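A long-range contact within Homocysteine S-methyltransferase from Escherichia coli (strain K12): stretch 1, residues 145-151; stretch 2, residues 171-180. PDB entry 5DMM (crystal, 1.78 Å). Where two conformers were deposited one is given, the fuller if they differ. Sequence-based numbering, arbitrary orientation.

Stretch 1, residues 145-151: AFQAFHR
Stretch 2 (171-180) PNFSEIEALA

Two helices of one chain cross at -61°, their axes 9.0 Å apart at closest approach, and bury 385 Å² between them, both sides summed. Stretch 1 is helical throughout (phi/psi near -65/-42); stretch 2 enters through the extended Asn172 (-124/123) and is helical from Phe173. Register is set by Phe146 CA to Glu175 CA, 6.3 Å, and Gln147 CA to Ala178 CA, 6.1 Å. Ala145 begins the segment out of reach, its carbonyl O accepting from Phe149 N at 2.9 Å. Phe146, buried, points toward stretch 2 with chi1 -82° (m) and chi2 -45°, and gives up the largest area, 88 Å². Glu175 CB lies over one face of the Phe146 ring, 3.7 Å from the ring centroid and 11° off the normal, a CH-pi contact; Ser174 OG (chi1 p) meets the ring edge, 3.3 Å from Phe146 CE2. Ser174 OG donates to Asn172 OD1 (2.7 Å), which also accepts from Glu175 N (2.8 Å), capping the helix beside the aromatic ring. Ala178 points toward stretch 1, and its small side chain allows close packing, Phe146 CB to Ala178 CB 3.6 Å. Gln147 starts sideways, but its m, t chain (chi3 -21°) brings the amide nearer, so that NE2 donates almost linearly (172°) to Ala178 O at 3.2 Å. Ala148 faces solvent without contact. Phe149 (chi1 t, chi2 80°) is buried but adds little here. His150, chi1 -79° (m) and chi2 -67°, combines polar and apolar contacts: NE2 donates in the ring plane to Glu175 OE2 at 2.7 Å (163°), reached by a Glu175 chain extended t, t with chi3 28°, while Leu179 CD1 covers one ring face, 3.6 Å from the centroid. Leu179 reaches there from a sideways start through chi1 -149° and chi2 49°. Arg151 (t, t, m) points sideways and makes no contact.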

# COMPACT_ATOMS: atom_id res chain seq x y z
N ALA A 145 -18.53 12.33 1.63
CA ALA A 145 -18.56 11.16 2.49
C ALA A 145 -17.27 10.34 2.35
O ALA A 145 -16.70 9.91 3.35
CB ALA A 145 -19.77 10.28 2.18
N PHE A 146 -16.84 10.14 1.12
CA PHE A 146 -15.55 9.48 0.88
C PHE A 146 -14.44 10.26 1.57
O PHE A 146 -13.58 9.69 2.24
CB PHE A 146 -15.23 9.38 -0.62
CG PHE A 146 -15.89 8.21 -1.32
CD1 PHE A 146 -15.89 6.94 -0.75
CD2 PHE A 146 -16.47 8.39 -2.57
CE1 PHE A 146 -16.49 5.87 -1.42
CE2 PHE A 146 -17.07 7.33 -3.24
CZ PHE A 146 -17.07 6.07 -2.67
N GLN A 147 -14.45 11.58 1.38
CA GLN A 147 -13.40 12.41 1.95
C GLN A 147 -13.46 12.41 3.48
O GLN A 147 -12.41 12.37 4.13
CB GLN A 147 -13.46 13.82 1.35
CG GLN A 147 -13.02 13.86 -0.11
CD GLN A 147 -13.06 15.24 -0.72
OE1 GLN A 147 -13.77 16.13 -0.24
NE2 GLN A 147 -12.31 15.43 -1.81
N ALA A 148 -14.66 12.44 4.05
CA ALA A 148 -14.79 12.35 5.51
C ALA A 148 -14.29 11.02 6.06
O ALA A 148 -13.73 10.95 7.16
CB ALA A 148 -16.24 12.58 5.93
N PHE A 149 -14.50 9.95 5.29
CA PHE A 149 -14.03 8.62 5.67
C PHE A 149 -12.50 8.56 5.68
O PHE A 149 -11.90 8.02 6.61
CB PHE A 149 -14.58 7.54 4.72
CG PHE A 149 -13.91 6.19 4.86
CD1 PHE A 149 -14.26 5.33 5.89
CD2 PHE A 149 -12.96 5.79 3.95
CE1 PHE A 149 -13.66 4.09 6.01
CE2 PHE A 149 -12.35 4.53 4.07
CZ PHE A 149 -12.70 3.69 5.10
N HIS A 150 -11.89 9.13 4.65
CA HIS A 150 -10.45 9.01 4.47
C HIS A 150 -9.61 10.05 5.21
O HIS A 150 -8.47 9.78 5.57
CB HIS A 150 -10.11 9.10 2.98
CG HIS A 150 -10.34 7.84 2.23
ND1 HIS A 150 -9.60 6.69 2.45
CD2 HIS A 150 -11.24 7.52 1.27
CE1 HIS A 150 -10.01 5.74 1.64
NE2 HIS A 150 -11.01 6.22 0.91
N ARG A 151 -10.17 11.25 5.41
CA ARG A 151 -9.40 12.38 5.94
C ARG A 151 -8.62 12.12 7.24
O ARG A 151 -7.42 12.41 7.28
CB ARG A 151 -10.33 13.59 6.15
CG ARG A 151 -9.62 14.81 6.72
CD ARG A 151 -10.53 16.05 6.75
NE ARG A 151 -10.91 16.49 5.41
CZ ARG A 151 -12.14 16.40 4.91
NH1 ARG A 151 -13.12 15.90 5.65
NH2 ARG A 151 -12.40 16.82 3.68
N PRO A 171 -10.92 -0.15 -5.81
CA PRO A 171 -11.79 -0.74 -6.83
C PRO A 171 -12.77 0.23 -7.48
O PRO A 171 -13.42 -0.15 -8.45
CB PRO A 171 -12.58 -1.76 -6.02
CG PRO A 171 -12.80 -1.03 -4.70
CD PRO A 171 -11.57 -0.15 -4.48
N ASN A 172 -12.87 1.44 -6.93
CA ASN A 172 -13.95 2.36 -7.23
C ASN A 172 -13.44 3.71 -7.73
O ASN A 172 -12.66 4.38 -7.04
CB ASN A 172 -14.82 2.53 -5.98
CG ASN A 172 -16.01 3.45 -6.20
OD1 ASN A 172 -15.85 4.67 -6.29
ND2 ASN A 172 -17.21 2.87 -6.26
N PHE A 173 -13.87 4.10 -8.92
CA PHE A 173 -13.41 5.32 -9.59
C PHE A 173 -13.81 6.59 -8.87
O PHE A 173 -13.00 7.51 -8.73
CB PHE A 173 -13.93 5.34 -11.03
CG PHE A 173 -13.34 6.42 -11.89
CD1 PHE A 173 -11.97 6.64 -11.92
CD2 PHE A 173 -14.15 7.19 -12.71
CE1 PHE A 173 -11.43 7.64 -12.73
CE2 PHE A 173 -13.61 8.19 -13.53
CZ PHE A 173 -12.24 8.41 -13.53
N SER A 174 -15.06 6.65 -8.40
CA SER A 174 -15.52 7.87 -7.74
C SER A 174 -14.72 8.08 -6.45
O SER A 174 -14.40 9.21 -6.10
CB SER A 174 -17.03 7.82 -7.46
OG SER A 174 -17.36 6.88 -6.45
N GLU A 175 -14.37 6.99 -5.77
CA GLU A 175 -13.55 7.10 -4.56
C GLU A 175 -12.11 7.52 -4.91
O GLU A 175 -11.49 8.31 -4.21
CB GLU A 175 -13.56 5.79 -3.78
CG GLU A 175 -12.59 5.75 -2.60
CD GLU A 175 -12.62 4.43 -1.85
OE1 GLU A 175 -12.95 3.39 -2.47
OE2 GLU A 175 -12.33 4.44 -0.64
N ILE A 176 -11.60 7.01 -6.02
CA ILE A 176 -10.27 7.41 -6.48
C ILE A 176 -10.22 8.92 -6.73
O ILE A 176 -9.26 9.59 -6.33
CB ILE A 176 -9.86 6.61 -7.74
CG1 ILE A 176 -9.52 5.16 -7.34
CG2 ILE A 176 -8.67 7.28 -8.42
CD1 ILE A 176 -9.45 4.19 -8.51
N GLU A 177 -11.26 9.46 -7.38
CA GLU A 177 -11.35 10.90 -7.60
C GLU A 177 -11.37 11.69 -6.29
O GLU A 177 -10.64 12.67 -6.13
CB GLU A 177 -12.62 11.24 -8.40
CG GLU A 177 -12.79 10.49 -9.69
CD GLU A 177 -14.17 10.67 -10.30
OE1 GLU A 177 -14.87 11.64 -9.92
OE2 GLU A 177 -14.55 9.85 -11.15
N ALA A 178 -12.23 11.25 -5.38
CA ALA A 178 -12.37 11.88 -4.06
C ALA A 178 -11.04 11.90 -3.32
O ALA A 178 -10.64 12.91 -2.72
CB ALA A 178 -13.42 11.15 -3.23
N LEU A 179 -10.32 10.78 -3.39
CA LEU A 179 -9.02 10.65 -2.76
C LEU A 179 -7.94 11.54 -3.40
O LEU A 179 -7.13 12.14 -2.69
CB LEU A 179 -8.58 9.18 -2.80
CG LEU A 179 -7.70 8.58 -1.71
CD1 LEU A 179 -8.25 8.90 -0.34
CD2 LEU A 179 -7.61 7.06 -1.89
N ALA A 180 -7.92 11.63 -4.73
CA ALA A 180 -6.96 12.51 -5.40
C ALA A 180 -7.26 13.97 -5.04
O ALA A 180 -6.34 14.76 -4.80
CB ALA A 180 -7.01 12.31 -6.91